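Local coordinates for putative signal recognition particle protein (PDB 5CK4) that binds GTP and GDP as the Arf-like GTPase beta subunit of the signal recognition particle receptor at the endoplasmic reticulum membrane, at residues A[33-38]-A[296-301]. Sequence-based numbering, arbitrary orientation.
Sequences TALLTL and GNVIGD. With GDP (guanosine-5'-diphosphate), chain C.
Val298 packs against Ala34, Leu35 and Leu38, joining the helix that begins at the end of the P-loop to the guanine-recognition loop after strand 291-295, two GDP-binding elements of this Arf-like GTPase fold. No hydrogen bond links 33-38 to 296-301; apolar contact and the shared nucleotide couple them. Asn297 turns away from the helix and braces the loop: its ND2 donates to Ile299 O at 2.9 Å, near the amide plane, while OD1 accepts from Gly304 N. At Val298 the two methyls divide the helix surface. CG1, anti to the backbone N (chi1 177°), lies 3.6 Å from Ala34 O, the acceptor of Leu38 N, and touches Ala34 CB and Leu38 CD2; CG2 meets Leu35 CD1 at 3.8 Å, the side chains crossing nearly at right angles. Leu35 also touches Trp308 and Trp309 of helix 306-313. Val298 N grips GDP O6 at 2.7 Å, and Ile299 N adds a weak bond to it. With chi1 at 70°, Ile299 lays CG1 and CD1 over one face of guanine's six-membered ring, CD1 3.5 Å from GDP N3. At the diphosphate, Ala34 N donates to GDP O1A, and Thr33 N and Thr33 OG1 to GDP O1B, the hydroxyl at 2.8 Å.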
loop_
_atom_site.group_PDB
_atom_site.type_symbol
_atom_site.label_atom_id
_atom_site.label_comp_id
_atom_site.label_asym_id
_atom_site.label_seq_id
_atom_site.Cartn_x
_atom_site.Cartn_y
_atom_site.Cartn_z
ATOM N N THR A 33 0.277 -13.546 -0.842
ATOM C CA THR A 33 -0.516 -14.771 -0.928
ATOM C C THR A 33 -0.819 -15.294 0.470
ATOM O O THR A 33 -1.961 -15.654 0.783
ATOM C CB THR A 33 0.195 -15.872 -1.750
ATOM O OG1 THR A 33 0.499 -15.378 -3.063
ATOM C CG2 THR A 33 -0.693 -17.121 -1.864
ATOM N N ALA A 34 0.208 -15.311 1.314
ATOM C CA ALA A 34 0.059 -15.773 2.695
ATOM C C ALA A 34 -0.956 -14.930 3.471
ATOM O O ALA A 34 -1.785 -15.463 4.212
ATOM C CB ALA A 34 1.418 -15.770 3.403
ATOM N N LEU A 35 -0.873 -13.612 3.308
ATOM C CA LEU A 35 -1.785 -12.700 3.990
ATOM C C LEU A 35 -3.230 -12.914 3.550
ATOM O O LEU A 35 -4.131 -12.949 4.383
ATOM C CB LEU A 35 -1.378 -11.246 3.749
ATOM C CG LEU A 35 -2.119 -10.154 4.527
ATOM C CD1 LEU A 35 -2.009 -10.363 6.032
ATOM C CD2 LEU A 35 -1.565 -8.794 4.130
ATOM N N LEU A 36 -3.444 -13.046 2.242
ATOM C CA LEU A 36 -4.771 -13.327 1.714
ATOM C C LEU A 36 -5.316 -14.633 2.301
ATOM O O LEU A 36 -6.494 -14.728 2.651
ATOM C CB LEU A 36 -4.744 -13.395 0.182
ATOM C CG LEU A 36 -6.075 -13.680 -0.523
ATOM C CD1 LEU A 36 -7.146 -12.688 -0.090
ATOM C CD2 LEU A 36 -5.906 -13.669 -2.046
ATOM N N THR A 37 -4.452 -15.637 2.413
ATOM C CA THR A 37 -4.856 -16.926 2.962
ATOM C C THR A 37 -5.298 -16.769 4.410
ATOM O O THR A 37 -6.312 -17.329 4.814
ATOM C CB THR A 37 -3.722 -17.964 2.877
ATOM O OG1 THR A 37 -3.387 -18.189 1.503
ATOM C CG2 THR A 37 -4.145 -19.280 3.513
ATOM N N LEU A 38 -4.547 -15.982 5.177
ATOM C CA LEU A 38 -4.889 -15.730 6.573
ATOM C C LEU A 38 -6.213 -14.977 6.664
ATOM O O LEU A 38 -7.071 -15.302 7.493
ATOM C CB LEU A 38 -3.791 -14.919 7.262
ATOM C CG LEU A 38 -4.048 -14.573 8.734
ATOM C CD1 LEU A 38 -4.257 -15.830 9.556
ATOM C CD2 LEU A 38 -2.908 -13.741 9.327
ATOM N N GLY A 296 3.951 -6.172 11.560
ATOM C CA GLY A 296 3.134 -7.347 11.809
ATOM C C GLY A 296 3.766 -8.590 11.217
ATOM O O GLY A 296 4.883 -8.536 10.696
ATOM N N ASN A 297 3.055 -9.710 11.304
ATOM C CA ASN A 297 3.517 -10.963 10.724
ATOM C C ASN A 297 2.343 -11.896 10.440
ATOM O O ASN A 297 1.339 -11.881 11.151
ATOM C CB ASN A 297 4.556 -11.629 11.640
ATOM C CG ASN A 297 3.991 -11.984 13.005
ATOM O OD1 ASN A 297 3.740 -11.106 13.825
ATOM N ND2 ASN A 297 3.785 -13.271 13.252
ATOM N N VAL A 298 2.467 -12.695 9.384
ATOM C CA VAL A 298 1.424 -13.618 8.966
ATOM C C VAL A 298 1.635 -15.001 9.586
ATOM O O VAL A 298 0.672 -15.708 9.886
ATOM C CB VAL A 298 1.375 -13.731 7.422
ATOM C CG1 VAL A 298 0.347 -14.747 6.976
ATOM C CG2 VAL A 298 1.078 -12.378 6.804
ATOM N N ILE A 299 2.896 -15.379 9.785
ATOM C CA ILE A 299 3.219 -16.659 10.405
ATOM C C ILE A 299 4.264 -16.436 11.488
ATOM O O ILE A 299 4.839 -15.359 11.567
ATOM C CB ILE A 299 3.740 -17.692 9.379
ATOM C CG1 ILE A 299 5.125 -17.301 8.879
ATOM C CG2 ILE A 299 2.780 -17.822 8.205
ATOM C CD1 ILE A 299 5.717 -18.294 7.898
ATOM N N GLY A 300 4.485 -17.439 12.341
ATOM C CA GLY A 300 5.478 -17.314 13.400
ATOM C C GLY A 300 4.994 -16.545 14.616
ATOM O O GLY A 300 3.876 -16.046 14.641
ATOM N N ASP A 301 5.841 -16.458 15.638
ATOM C CA ASP A 301 5.515 -15.722 16.863
ATOM C C ASP A 301 5.769 -14.220 16.699
ATOM O O ASP A 301 6.844 -13.818 16.271
ATOM C CB ASP A 301 6.374 -16.225 18.015
ATOM C CG ASP A 301 6.050 -17.642 18.403
ATOM O OD1 ASP A 301 4.867 -18.031 18.298
ATOM O OD2 ASP A 301 6.987 -18.355 18.823
HETATM P PB GDP C . 3.932 -13.031 -2.288
HETATM O O1B GDP C . 2.541 -13.458 -2.655
HETATM O O2B GDP C . 3.928 -11.556 -1.916
HETATM O O3B GDP C . 4.926 -13.213 -3.412
HETATM O O3A GDP C . 4.481 -13.816 -1.001
HETATM P PA GDP C . 4.058 -15.288 -0.486
HETATM O O1A GDP C . 2.685 -15.269 0.109
HETATM O O2A GDP C . 4.228 -16.341 -1.552
HETATM O "O5'" GDP C . 5.163 -15.387 0.659
HETATM C "C5'" GDP C . 6.538 -15.421 0.315
HETATM C "C4'" GDP C . 7.254 -16.253 1.367
HETATM O "O4'" GDP C . 7.287 -15.529 2.600
HETATM C "C3'" GDP C . 6.533 -17.563 1.653
HETATM O "O3'" GDP C . 7.537 -18.541 1.928
HETATM C "C2'" GDP C . 5.766 -17.292 2.934
HETATM O "O2'" GDP C . 5.579 -18.459 3.730
HETATM C "C1'" GDP C . 6.697 -16.327 3.633
HETATM N N9 GDP C . 5.993 -15.457 4.598
HETATM C C8 GDP C . 4.853 -14.760 4.406
HETATM N N7 GDP C . 4.537 -14.053 5.527
HETATM C C5 GDP C . 5.502 -14.288 6.430
HETATM C C6 GDP C . 5.779 -13.873 7.813
HETATM O O6 GDP C . 5.002 -13.079 8.392
HETATM N N1 GDP C . 6.900 -14.343 8.391
HETATM C C2 GDP C . 7.745 -15.196 7.770
HETATM N N2 GDP C . 8.846 -15.641 8.422
HETATM N N3 GDP C . 7.546 -15.625 6.501
HETATM C C4 GDP C . 6.456 -15.212 5.810
#